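Local coordinates for alcohol dehydrogenase (Aeropyrum pernix, PDB 1H2B), which probably oxidises alcohols to aldehydes or ketones with NAD+, as a zinc-dependent dehydrogenase from a hyperthermophilic archaeon, at residues 198-203 and 327-332; 221-226 and 350-355. One frame throughout, in Å; residues are numbered along the deposited sequence.

Contact 1: 198-203 and 327-332; sequences LGHIAV and VRVEVD. With NAJ (nicotinamide-adenine-dinucleotide (acidic form)), chain I.
His200 and Glu330 form the polar centre of this contact: the backbone N of Glu330 donates to His200 NE2 over 2.9 Å, a fairly straight bond (159° at the hydrogen) that reaches the nitrogen 22° out of the ring plane. The other ring nitrogen, ND1, gives its hydrogen to Gly196 O, so a single imidazole bridges the glycine-rich turn and the 327-332 segment. Histidine suits the place because it donates on one side and accepts on the other. Its CG sits between the backbone N and the carbonyl carbon (chi1 90°), on a CB that already points toward the 327-332 segment. An alanine here would probably leave Glu330 N without its acceptor, take the imidazole bond from Gly196 O and open a gap beside Val329.

Apolar contacts flank this bond. Val329 CG1 lies at the ring edge, 3.5 Å from His200 NE2, while Ile201 CG1 covers one face, offset toward the rim. Ile201 then sends its two branches to different valines, CD1 to Val329 CG2 at 3.8 Å and CG2 to Val327 CG2 at 3.9 Å; branched side chains fill this buried seam compactly.

On the exposed side, Arg328 NH2 pairs with Glu330 OE1 at 3.5 Å, a salt bridge within the segment.

The cofactor is held by the same helix: Leu198 N donates to the pyrophosphate oxygen O2N of NAD at 2.9 Å, and Leu198 CD2 packs near nicotinamide C5N. Gly196 in the turn before helix 197-209 and Gly199 in its first turn fit a GxGxxG pattern, consistent with the dinucleotide-binding helix of a Rossmann fold.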
ATOM      1  N   LEU B 198      -9.554 -11.972  23.007  1.00 14.80           N
ATOM      2  CA  LEU B 198      -9.102 -11.166  21.892  1.00 14.48           C
ATOM      3  C   LEU B 198     -10.273 -10.364  21.263  1.00 14.13           C
ATOM      4  O   LEU B 198     -10.138  -9.155  20.989  1.00 13.58           O
ATOM      5  CB  LEU B 198      -8.506 -12.067  20.803  1.00 14.21           C
ATOM      6  CG  LEU B 198      -7.051 -12.392  20.984  1.00 12.17           C
ATOM      7  CD1 LEU B 198      -6.822 -13.355  22.144  1.00 15.11           C
ATOM      8  CD2 LEU B 198      -6.558 -12.958  19.653  1.00 15.91           C
ATOM      9  N   GLY B 199     -11.404 -11.039  21.023  1.00 13.87           N
ATOM     10  CA  GLY B 199     -12.483 -10.441  20.275  1.00 14.19           C
ATOM     11  C   GLY B 199     -13.084  -9.182  20.890  1.00 14.13           C
ATOM     12  O   GLY B 199     -13.433  -8.264  20.142  1.00 14.29           O
ATOM     13  N   HIS B 200     -13.246  -9.148  22.213  1.00 14.80           N
ATOM     14  CA  HIS B 200     -13.844  -7.965  22.827  1.00 18.06           C
ATOM     15  C   HIS B 200     -12.928  -6.762  22.705  1.00 16.40           C
ATOM     16  O   HIS B 200     -13.391  -5.619  22.593  1.00 16.80           O
ATOM     17  CB  HIS B 200     -14.281  -8.257  24.267  1.00 18.17           C
ATOM     18  CG  HIS B 200     -13.217  -7.990  25.282  1.00 16.03           C
ATOM     19  ND1 HIS B 200     -12.207  -8.880  25.535  1.00 16.44           N
ATOM     20  CD2 HIS B 200     -13.035  -6.948  26.142  1.00 17.21           C
ATOM     21  CE1 HIS B 200     -11.419  -8.395  26.482  1.00 17.27           C
ATOM     22  NE2 HIS B 200     -11.909  -7.229  26.881  1.00 17.07           N
ATOM     23  N   ILE B 201     -11.612  -7.006  22.617  1.00 15.46           N
ATOM     24  CA  ILE B 201     -10.688  -5.934  22.313  1.00 13.92           C
ATOM     25  C   ILE B 201     -10.834  -5.525  20.874  1.00 14.87           C
ATOM     26  O   ILE B 201     -10.885  -4.341  20.549  1.00 15.95           O
ATOM     27  CB  ILE B 201      -9.224  -6.357  22.642  1.00 14.93           C
ATOM     28  CG1 ILE B 201      -9.152  -6.715  24.142  1.00 18.44           C
ATOM     29  CG2 ILE B 201      -8.267  -5.208  22.324  1.00 17.13           C
ATOM     30  CD1 ILE B 201      -7.771  -7.257  24.594  1.00 16.82           C
ATOM     31  N   ALA B 202     -10.952  -6.515  19.978  1.00 14.92           N
ATOM     32  CA  ALA B 202     -11.096  -6.190  18.554  1.00 13.31           C
ATOM     33  C   ALA B 202     -12.344  -5.338  18.279  1.00 15.61           C
ATOM     34  O   ALA B 202     -12.289  -4.449  17.439  1.00 16.87           O
ATOM     35  CB  ALA B 202     -11.106  -7.461  17.702  1.00 14.77           C
ATOM     36  N   VAL B 203     -13.444  -5.586  18.997  1.00 15.92           N
ATOM     37  CA  VAL B 203     -14.646  -4.746  18.797  1.00 15.50           C
ATOM     38  C   VAL B 203     -14.295  -3.285  19.035  1.00 17.27           C
ATOM     39  O   VAL B 203     -14.628  -2.425  18.208  1.00 17.04           O
ATOM     40  CB  VAL B 203     -15.815  -5.153  19.753  1.00 16.42           C
ATOM     41  CG1 VAL B 203     -16.980  -4.086  19.711  1.00 16.22           C
ATOM     42  CG2 VAL B 203     -16.346  -6.541  19.402  1.00 17.38           C
ATOM     43  N   VAL B 327      -8.991   2.164  24.601  1.00 20.66           N
ATOM     44  CA  VAL B 327      -9.245   0.749  24.655  1.00 20.67           C
ATOM     45  C   VAL B 327      -9.078   0.332  26.111  1.00 21.29           C
ATOM     46  O   VAL B 327      -8.168   0.790  26.817  1.00 26.20           O
ATOM     47  CB  VAL B 327      -8.318  -0.055  23.676  1.00 22.17           C
ATOM     48  CG1 VAL B 327      -6.870   0.021  24.101  1.00 23.32           C
ATOM     49  CG2 VAL B 327      -8.726  -1.531  23.613  1.00 24.12           C
ATOM     50  N   ARG B 328      -9.973  -0.525  26.570  1.00 20.02           N
ATOM     51  CA  ARG B 328      -9.908  -1.043  27.925  1.00 23.87           C
ATOM     52  C   ARG B 328     -10.352  -2.495  27.957  1.00 25.43           C
ATOM     53  O   ARG B 328     -11.374  -2.848  27.397  1.00 27.22           O
ATOM     54  CB  ARG B 328     -10.789  -0.222  28.859  1.00 26.57           C
ATOM     55  CG  ARG B 328     -10.630  -0.678  30.312  1.00 36.69           C
ATOM     56  CD  ARG B 328     -11.582   0.013  31.307  1.00 49.08           C
ATOM     57  NE  ARG B 328     -12.811  -0.763  31.506  1.00 60.85           N
ATOM     58  CZ  ARG B 328     -12.880  -1.969  32.078  1.00 63.47           C
ATOM     59  NH1 ARG B 328     -11.784  -2.574  32.541  1.00 66.43           N
ATOM     60  NH2 ARG B 328     -14.060  -2.573  32.188  1.00 65.36           N
ATOM     61  N   VAL B 329      -9.570  -3.328  28.625  1.00 23.88           N
ATOM     62  CA  VAL B 329      -9.831  -4.756  28.644  1.00 20.90           C
ATOM     63  C   VAL B 329     -10.780  -5.058  29.784  1.00 21.35           C
ATOM     64  O   VAL B 329     -10.644  -4.511  30.872  1.00 23.51           O
ATOM     65  CB  VAL B 329      -8.521  -5.591  28.788  1.00 22.24           C
ATOM     66  CG1 VAL B 329      -8.779  -7.058  28.534  1.00 23.02           C
ATOM     67  CG2 VAL B 329      -7.464  -5.105  27.766  1.00 20.11           C
ATOM     68  N   GLU B 330     -11.762  -5.893  29.493  1.00 18.45           N
ATOM     69  CA  GLU B 330     -12.644  -6.484  30.482  1.00 18.74           C
ATOM     70  C   GLU B 330     -11.908  -7.642  31.166  1.00 21.87           C
ATOM     71  O   GLU B 330     -11.616  -8.672  30.541  1.00 20.28           O
ATOM     72  CB  GLU B 330     -13.944  -6.927  29.781  1.00 19.50           C
ATOM     73  CG  GLU B 330     -14.939  -7.614  30.703  1.00 28.38           C
ATOM     74  CD  GLU B 330     -15.573  -6.669  31.709  1.00 35.08           C
ATOM     75  OE1 GLU B 330     -15.856  -5.493  31.346  1.00 35.61           O
ATOM     76  OE2 GLU B 330     -15.768  -7.111  32.866  1.00 40.70           O
ATOM     77  N   VAL B 331     -11.573  -7.447  32.446  1.00 22.55           N
ATOM     78  CA  VAL B 331     -10.744  -8.423  33.140  1.00 21.19           C
ATOM     79  C   VAL B 331     -11.457  -9.111  34.293  1.00 24.47           C
ATOM     80  O   VAL B 331     -12.229  -8.503  35.023  1.00 25.65           O
ATOM     81  CB  VAL B 331      -9.351  -7.838  33.581  1.00 22.98           C
ATOM     82  CG1 VAL B 331      -8.566  -7.340  32.356  1.00 22.86           C
ATOM     83  CG2 VAL B 331      -9.518  -6.709  34.568  1.00 28.86           C
ATOM     84  N   ASP B 332     -11.156 -10.389  34.425  1.00 21.87           N
ATOM     85  CA  ASP B 332     -11.611 -11.263  35.484  1.00 24.26           C
ATOM     86  C   ASP B 332     -10.356 -11.698  36.292  1.00 19.40           C
ATOM     87  O   ASP B 332      -9.599 -12.578  35.882  1.00 21.40           O
ATOM     88  CB  ASP B 332     -12.333 -12.421  34.798  1.00 25.50           C
ATOM     89  CG  ASP B 332     -12.865 -13.445  35.758  1.00 32.10           C
ATOM     90  OD1 ASP B 332     -13.238 -13.063  36.880  1.00 33.02           O
ATOM     91  OD2 ASP B 332     -12.893 -14.664  35.478  1.00 33.68           O
TER
HETATM   92  PA  NAJ I1361     -11.750 -17.064  24.217  1.00 17.71           P
HETATM   93  O1A NAJ I1361     -12.061 -18.448  24.715  1.00 18.35           O
HETATM   94  O2A NAJ I1361     -11.625 -15.910  25.226  1.00 17.12           O
HETATM   95  O5B NAJ I1361     -12.872 -16.517  23.221  1.00 17.76           O
HETATM   96  C5B NAJ I1361     -13.509 -17.356  22.247  1.00 17.01           C
HETATM   97  C4B NAJ I1361     -14.858 -16.696  22.016  1.00 15.34           C
HETATM   98  O4B NAJ I1361     -15.465 -17.370  20.895  1.00 14.23           O
HETATM   99  C3B NAJ I1361     -15.798 -16.772  23.219  1.00 15.86           C
HETATM  100  O3B NAJ I1361     -16.387 -15.495  23.519  1.00 18.05           O
HETATM  101  C2B NAJ I1361     -16.793 -17.794  22.688  1.00 17.90           C
HETATM  102  O2B NAJ I1361     -18.090 -17.718  23.300  1.00 18.14           O
HETATM  103  C1B NAJ I1361     -16.850 -17.508  21.182  1.00 16.05           C
HETATM  104  N9A NAJ I1361     -17.364 -18.604  20.362  1.00 17.34           N
HETATM  105  C8A NAJ I1361     -17.267 -19.992  20.533  1.00 19.14           C
HETATM  106  N7A NAJ I1361     -17.875 -20.616  19.488  1.00 17.28           N
HETATM  107  C5A NAJ I1361     -18.366 -19.648  18.661  1.00 16.16           C
HETATM  108  C6A NAJ I1361     -19.062 -19.682  17.477  1.00 17.04           C
HETATM  109  N6A NAJ I1361     -19.454 -20.822  16.893  1.00 17.61           N
HETATM  110  N1A NAJ I1361     -19.349 -18.496  16.854  1.00 15.51           N
HETATM  111  C2A NAJ I1361     -19.028 -17.271  17.413  1.00 14.92           C
HETATM  112  N3A NAJ I1361     -18.367 -17.250  18.591  1.00 13.16           N
HETATM  113  C4A NAJ I1361     -18.048 -18.421  19.203  1.00 15.34           C
HETATM  114  O3  NAJ I1361     -10.434 -17.202  23.338  1.00 16.09           O
HETATM  115  PN  NAJ I1361      -9.233 -16.145  23.121  1.00 15.94           P
HETATM  116  O1N NAJ I1361      -8.229 -16.302  24.167  1.00 15.80           O
HETATM  117  O2N NAJ I1361      -9.801 -14.812  22.841  1.00 15.31           O
HETATM  118  O5D NAJ I1361      -8.560 -16.792  21.814  1.00 14.60           O
HETATM  119  C5D NAJ I1361      -9.304 -16.763  20.598  1.00 15.36           C
HETATM  120  C4D NAJ I1361      -8.624 -17.659  19.576  1.00 14.07           C
HETATM  121  O4D NAJ I1361      -7.426 -16.994  19.137  1.00 15.72           O
HETATM  122  C3D NAJ I1361      -8.152 -18.999  20.137  1.00 13.51           C
HETATM  123  O3D NAJ I1361      -8.140 -19.954  19.059  1.00 15.30           O
HETATM  124  C2D NAJ I1361      -6.707 -18.703  20.563  1.00 16.56           C
HETATM  125  O2D NAJ I1361      -5.873 -19.821  20.676  1.00 16.12           O
HETATM  126  C1D NAJ I1361      -6.307 -17.815  19.371  1.00 14.56           C
HETATM  127  N1N NAJ I1361      -5.113 -16.978  19.495  1.00 14.82           N
HETATM  128  C2N NAJ I1361      -4.484 -16.659  18.328  1.00 14.47           C
HETATM  129  C3N NAJ I1361      -3.384 -15.817  18.350  1.00 13.13           C
HETATM  130  C7N NAJ I1361      -2.664 -15.522  17.075  1.00 14.95           C
HETATM  131  O7N NAJ I1361      -1.559 -14.770  17.211  1.00 14.75           O
HETATM  132  N7N NAJ I1361      -3.069 -15.880  15.853  1.00 13.75           N
HETATM  133  C4N NAJ I1361      -2.890 -15.239  19.565  1.00 16.75           C
HETATM  134  C5N NAJ I1361      -3.702 -15.473  20.711  1.00 16.34           C
HETATM  135  C6N NAJ I1361      -4.766 -16.353  20.672  1.00 16.13           C

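Contact 2: 221-226 and 350-355; sequences EEKLKL and EVLGRA. With NAJ (nicotinamide-adenine-dinucleotide (acidic form)), chain I.
Leu352 leans on the start of helix 221-229, which follows strand 213-218 in the parallel sheet of the Rossmann-type nucleotide-binding domain. Its CG stands anti to the backbone N (chi1 -171°), and beyond it CD1 meets Leu226 CD2 at 4.0 Å. The same methyl also rests 3.7 Å from Glu222 O. Two leucines suit this place, where their methyls pack on each other and on the helix backbone.

Lys223 plays the polar part. Its aliphatic stem packs on Asp218 and passes the adenosine ribose of NAD, with CE 3.6 Å from hydroxyl oxygen O3B, and the last bond turns NZ aside (chi4 -55°) toward the loop. NZ comes within 2.7 Å of Val351 O, though at an angle too poor for a hydrogen bond. Two waters make the link instead, each accepting from NZ and from a backbone amide, that of Val351 or Gly353. A lysine suits the place, its stem meeting the ribose while its ammonium reaches the loop. At Gly353 (phi 81°) a side chain would jam against Leu352 O. Arg354 NH1 donates to pyrophosphate O1N at the guanidinium edge. The water that joins Lys223 NZ to Gly353 N lies 2.9 Å from each nitrogen.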
ATOM      1  N   GLU B 221     -25.185 -15.102  25.462  1.00 21.96           N
ATOM      2  CA  GLU B 221     -25.841 -13.802  25.593  1.00 22.83           C
ATOM      3  C   GLU B 221     -25.006 -12.699  26.267  1.00 17.18           C
ATOM      4  O   GLU B 221     -25.017 -11.544  25.828  1.00 21.11           O
ATOM      5  CB  GLU B 221     -27.174 -13.982  26.319  1.00 28.30           C
ATOM      6  CG  GLU B 221     -27.954 -12.680  26.509  1.00 32.60           C
ATOM      7  CD  GLU B 221     -28.162 -11.855  25.229  1.00 42.54           C
ATOM      8  OE1 GLU B 221     -28.209 -12.408  24.083  1.00 45.61           O
ATOM      9  OE2 GLU B 221     -28.313 -10.616  25.384  1.00 42.32           O
ATOM     10  N   GLU B 222     -24.284 -13.056  27.319  1.00 19.74           N
ATOM     11  CA  GLU B 222     -23.514 -12.064  28.054  1.00 20.16           C
ATOM     12  C   GLU B 222     -22.379 -11.490  27.167  1.00 18.32           C
ATOM     13  O   GLU B 222     -21.996 -10.324  27.315  1.00 21.11           O
ATOM     14  CB  GLU B 222     -23.000 -12.661  29.365  1.00 25.19           C
ATOM     15  CG  GLU B 222     -22.064 -13.838  29.215  1.00 36.32           C
ATOM     16  CD  GLU B 222     -22.710 -15.220  29.034  1.00 45.10           C
ATOM     17  OE1 GLU B 222     -23.968 -15.392  28.835  1.00 37.07           O
ATOM     18  OE2 GLU B 222     -21.891 -16.173  29.084  1.00 50.16           O
ATOM     19  N   LYS B 223     -21.917 -12.297  26.219  1.00 19.18           N
ATOM     20  CA  LYS B 223     -20.852 -11.812  25.292  1.00 18.83           C
ATOM     21  C   LYS B 223     -21.395 -10.894  24.210  1.00 16.99           C
ATOM     22  O   LYS B 223     -20.724  -9.900  23.811  1.00 17.12           O
ATOM     23  CB  LYS B 223     -20.095 -12.979  24.702  1.00 19.70           C
ATOM     24  CG  LYS B 223     -19.174 -13.620  25.783  1.00 25.96           C
ATOM     25  CD  LYS B 223     -18.693 -14.986  25.346  1.00 30.18           C
ATOM     26  CE  LYS B 223     -18.318 -15.939  26.486  1.00 33.14           C
ATOM     27  NZ  LYS B 223     -17.322 -15.353  27.384  1.00 32.03           N
ATOM     28  N   LEU B 224     -22.641 -11.165  23.818  1.00 17.15           N
ATOM     29  CA  LEU B 224     -23.335 -10.268  22.897  1.00 17.10           C
ATOM     30  C   LEU B 224     -23.661  -8.918  23.524  1.00 21.15           C
ATOM     31  O   LEU B 224     -23.499  -7.873  22.877  1.00 19.74           O
ATOM     32  CB  LEU B 224     -24.577 -10.913  22.314  1.00 18.43           C
ATOM     33  CG  LEU B 224     -24.418 -12.263  21.601  1.00 20.07           C
ATOM     34  CD1 LEU B 224     -25.771 -12.790  21.129  1.00 27.59           C
ATOM     35  CD2 LEU B 224     -23.459 -12.095  20.428  1.00 21.13           C
ATOM     36  N   LYS B 225     -24.121  -8.926  24.783  1.00 20.52           N
ATOM     37  CA  LYS B 225     -24.291  -7.663  25.491  1.00 19.40           C
ATOM     38  C   LYS B 225     -22.966  -6.916  25.662  1.00 18.16           C
ATOM     39  O   LYS B 225     -22.923  -5.677  25.558  1.00 21.95           O
ATOM     40  CB  LYS B 225     -24.932  -7.945  26.876  1.00 20.89           C
ATOM     41  CG  LYS B 225     -26.387  -8.417  26.784  1.00 28.08           C
ATOM     42  CD  LYS B 225     -26.822  -9.083  28.095  1.00 33.89           C
ATOM     43  CE  LYS B 225     -27.430  -8.095  29.040  1.00 41.11           C
ATOM     44  NZ  LYS B 225     -28.100  -8.781  30.188  1.00 42.40           N
ATOM     45  N   LEU B 226     -21.882  -7.656  25.930  1.00 20.02           N
ATOM     46  CA  LEU B 226     -20.566  -7.019  26.072  1.00 19.45           C
ATOM     47  C   LEU B 226     -20.219  -6.297  24.756  1.00 18.85           C
ATOM     48  O   LEU B 226     -19.773  -5.131  24.743  1.00 19.31           O
ATOM     49  CB  LEU B 226     -19.488  -8.051  26.433  1.00 19.89           C
ATOM     50  CG  LEU B 226     -18.048  -7.551  26.475  1.00 20.57           C
ATOM     51  CD1 LEU B 226     -17.871  -6.516  27.614  1.00 22.84           C
ATOM     52  CD2 LEU B 226     -17.128  -8.739  26.702  1.00 22.53           C
ATOM     53  N   GLU B 350     -17.129 -19.514  30.045  1.00 21.67           N
ATOM     54  CA  GLU B 350     -17.589 -18.786  31.227  1.00 23.65           C
ATOM     55  C   GLU B 350     -16.721 -17.640  31.718  1.00 25.53           C
ATOM     56  O   GLU B 350     -16.901 -17.165  32.847  1.00 24.79           O
ATOM     57  CB  GLU B 350     -17.833 -19.755  32.391  1.00 24.11           C
ATOM     58  CG  GLU B 350     -18.770 -20.888  32.011  1.00 34.17           C
ATOM     59  CD  GLU B 350     -19.113 -21.809  33.165  1.00 40.37           C
ATOM     60  OE1 GLU B 350     -18.345 -21.885  34.166  1.00 40.78           O
ATOM     61  OE2 GLU B 350     -20.166 -22.475  33.043  1.00 40.56           O
ATOM     62  N   VAL B 351     -15.769 -17.193  30.900  1.00 22.35           N
ATOM     63  CA  VAL B 351     -14.972 -16.024  31.251  1.00 20.97           C
ATOM     64  C   VAL B 351     -15.456 -14.861  30.397  1.00 22.96           C
ATOM     65  O   VAL B 351     -15.384 -14.902  29.157  1.00 24.57           O
ATOM     66  CB  VAL B 351     -13.456 -16.276  31.020  1.00 19.77           C
ATOM     67  CG1 VAL B 351     -12.643 -15.035  31.365  1.00 21.09           C
ATOM     68  CG2 VAL B 351     -12.981 -17.496  31.865  1.00 23.48           C
ATOM     69  N   LEU B 352     -15.969 -13.839  31.057  1.00 22.61           N
ATOM     70  CA  LEU B 352     -16.331 -12.615  30.371  1.00 23.52           C
ATOM     71  C   LEU B 352     -15.067 -11.754  30.171  1.00 24.77           C
ATOM     72  O   LEU B 352     -14.481 -11.208  31.134  1.00 28.26           O
ATOM     73  CB  LEU B 352     -17.412 -11.823  31.138  1.00 24.94           C
ATOM     74  CG  LEU B 352     -17.980 -10.624  30.356  1.00 23.01           C
ATOM     75  CD1 LEU B 352     -18.980 -11.082  29.329  1.00 26.54           C
ATOM     76  CD2 LEU B 352     -18.685  -9.667  31.312  1.00 32.22           C
ATOM     77  N   GLY B 353     -14.659 -11.619  28.909  1.00 21.89           N
ATOM     78  CA  GLY B 353     -13.414 -10.903  28.601  1.00 20.52           C
ATOM     79  C   GLY B 353     -12.201 -11.800  28.817  1.00 19.28           C
ATOM     80  O   GLY B 353     -12.138 -12.887  28.280  1.00 18.80           O
ATOM     81  N   ARG B 354     -11.279 -11.351  29.661  1.00 17.91           N
ATOM     82  CA  ARG B 354      -9.996 -12.004  29.864  1.00 17.57           C
ATOM     83  C   ARG B 354      -9.734 -12.227  31.329  1.00 19.46           C
ATOM     84  O   ARG B 354      -9.786 -11.290  32.103  1.00 21.35           O
ATOM     85  CB  ARG B 354      -8.917 -11.073  29.301  1.00 18.02           C
ATOM     86  CG  ARG B 354      -7.541 -11.672  29.179  1.00 22.00           C
ATOM     87  CD  ARG B 354      -7.523 -12.949  28.413  1.00 18.97           C
ATOM     88  NE  ARG B 354      -6.410 -13.090  27.503  1.00 15.73           N
ATOM     89  CZ  ARG B 354      -6.467 -13.870  26.429  1.00 16.39           C
ATOM     90  NH1 ARG B 354      -7.592 -14.530  26.127  1.00 17.47           N
ATOM     91  NH2 ARG B 354      -5.401 -13.979  25.657  1.00 17.26           N
ATOM     92  N   ALA B 355      -9.371 -13.459  31.664  1.00 16.34           N
ATOM     93  CA  ALA B 355      -8.941 -13.767  33.018  1.00 18.31           C
ATOM     94  C   ALA B 355      -7.476 -13.386  33.161  1.00 17.73           C
ATOM     95  O   ALA B 355      -6.661 -13.657  32.264  1.00 18.68           O
ATOM     96  CB  ALA B 355      -9.161 -15.218  33.304  1.00 18.81           C
TER
HETATM   97  PA  NAJ I1361     -11.750 -17.064  24.217  1.00 17.71           P
HETATM   98  O1A NAJ I1361     -12.061 -18.448  24.715  1.00 18.35           O
HETATM   99  O2A NAJ I1361     -11.625 -15.910  25.226  1.00 17.12           O
HETATM  100  O5B NAJ I1361     -12.872 -16.517  23.221  1.00 17.76           O
HETATM  101  C5B NAJ I1361     -13.509 -17.356  22.247  1.00 17.01           C
HETATM  102  C4B NAJ I1361     -14.858 -16.696  22.016  1.00 15.34           C
HETATM  103  O4B NAJ I1361     -15.465 -17.370  20.895  1.00 14.23           O
HETATM  104  C3B NAJ I1361     -15.798 -16.772  23.219  1.00 15.86           C
HETATM  105  O3B NAJ I1361     -16.387 -15.495  23.519  1.00 18.05           O
HETATM  106  C2B NAJ I1361     -16.793 -17.794  22.688  1.00 17.90           C
HETATM  107  O2B NAJ I1361     -18.090 -17.718  23.300  1.00 18.14           O
HETATM  108  C1B NAJ I1361     -16.850 -17.508  21.182  1.00 16.05           C
HETATM  109  N9A NAJ I1361     -17.364 -18.604  20.362  1.00 17.34           N
HETATM  110  C8A NAJ I1361     -17.267 -19.992  20.533  1.00 19.14           C
HETATM  111  N7A NAJ I1361     -17.875 -20.616  19.488  1.00 17.28           N
HETATM  112  C5A NAJ I1361     -18.366 -19.648  18.661  1.00 16.16           C
HETATM  113  C6A NAJ I1361     -19.062 -19.682  17.477  1.00 17.04           C
HETATM  114  N6A NAJ I1361     -19.454 -20.822  16.893  1.00 17.61           N
HETATM  115  N1A NAJ I1361     -19.349 -18.496  16.854  1.00 15.51           N
HETATM  116  C2A NAJ I1361     -19.028 -17.271  17.413  1.00 14.92           C
HETATM  117  N3A NAJ I1361     -18.367 -17.250  18.591  1.00 13.16           N
HETATM  118  C4A NAJ I1361     -18.048 -18.421  19.203  1.00 15.34           C
HETATM  119  O3  NAJ I1361     -10.434 -17.202  23.338  1.00 16.09           O
HETATM  120  PN  NAJ I1361      -9.233 -16.145  23.121  1.00 15.94           P
HETATM  121  O1N NAJ I1361      -8.229 -16.302  24.167  1.00 15.80           O
HETATM  122  O2N NAJ I1361      -9.801 -14.812  22.841  1.00 15.31           O
HETATM  123  O5D NAJ I1361      -8.560 -16.792  21.814  1.00 14.60           O
HETATM  124  C5D NAJ I1361      -9.304 -16.763  20.598  1.00 15.36           C
HETATM  125  C4D NAJ I1361      -8.624 -17.659  19.576  1.00 14.07           C
HETATM  126  O4D NAJ I1361      -7.426 -16.994  19.137  1.00 15.72           O
HETATM  127  C3D NAJ I1361      -8.152 -18.999  20.137  1.00 13.51           C
HETATM  128  O3D NAJ I1361      -8.140 -19.954  19.059  1.00 15.30           O
HETATM  129  C2D NAJ I1361      -6.707 -18.703  20.563  1.00 16.56           C
HETATM  130  O2D NAJ I1361      -5.873 -19.821  20.676  1.00 16.12           O
HETATM  131  C1D NAJ I1361      -6.307 -17.815  19.371  1.00 14.56           C
HETATM  132  N1N NAJ I1361      -5.113 -16.978  19.495  1.00 14.82           N
HETATM  133  C2N NAJ I1361      -4.484 -16.659  18.328  1.00 14.47           C
HETATM  134  C3N NAJ I1361      -3.384 -15.817  18.350  1.00 13.13           C
HETATM  135  C7N NAJ I1361      -2.664 -15.522  17.075  1.00 14.95           C
HETATM  136  O7N NAJ I1361      -1.559 -14.770  17.211  1.00 14.75           O
HETATM  137  N7N NAJ I1361      -3.069 -15.880  15.853  1.00 13.75           N
HETATM  138  C4N NAJ I1361      -2.890 -15.239  19.565  1.00 16.75           C
HETATM  139  C5N NAJ I1361      -3.702 -15.473  20.711  1.00 16.34           C
HETATM  140  C6N NAJ I1361      -4.766 -16.353  20.672  1.00 16.13           C
HETATM  141  O   HOH W   1     -15.232 -17.420  27.946  1.00 23.21           O
HETATM  142  O   HOH W   2     -15.700 -13.038  26.564  1.00 26.42           O

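Both contacts are largely buried, but contact 1 lies deeper, its centre about 10 Å from that of the chain against about 16 Å for contact 2. Each sets a helix of the nucleotide-binding domain against a segment leading into one of two neighbouring parallel strands, 331-335 and 354-358. Probable hydrogen bonds between Glu330 O and Arg354 N and between Asp332 N and Arg354 O join 327-332 to 350-355. The chemistry differs with depth: in contact 1 a backbone amide bonds directly to a histidine nitrogen amid branched aliphatics, whereas contact 2 combines leucine packing with a lysine linked through waters, with Glu222 at its exposed margin. NAD spans both, its pyrophosphate meeting Leu198 and Arg354, its adenosine ribose Lys223.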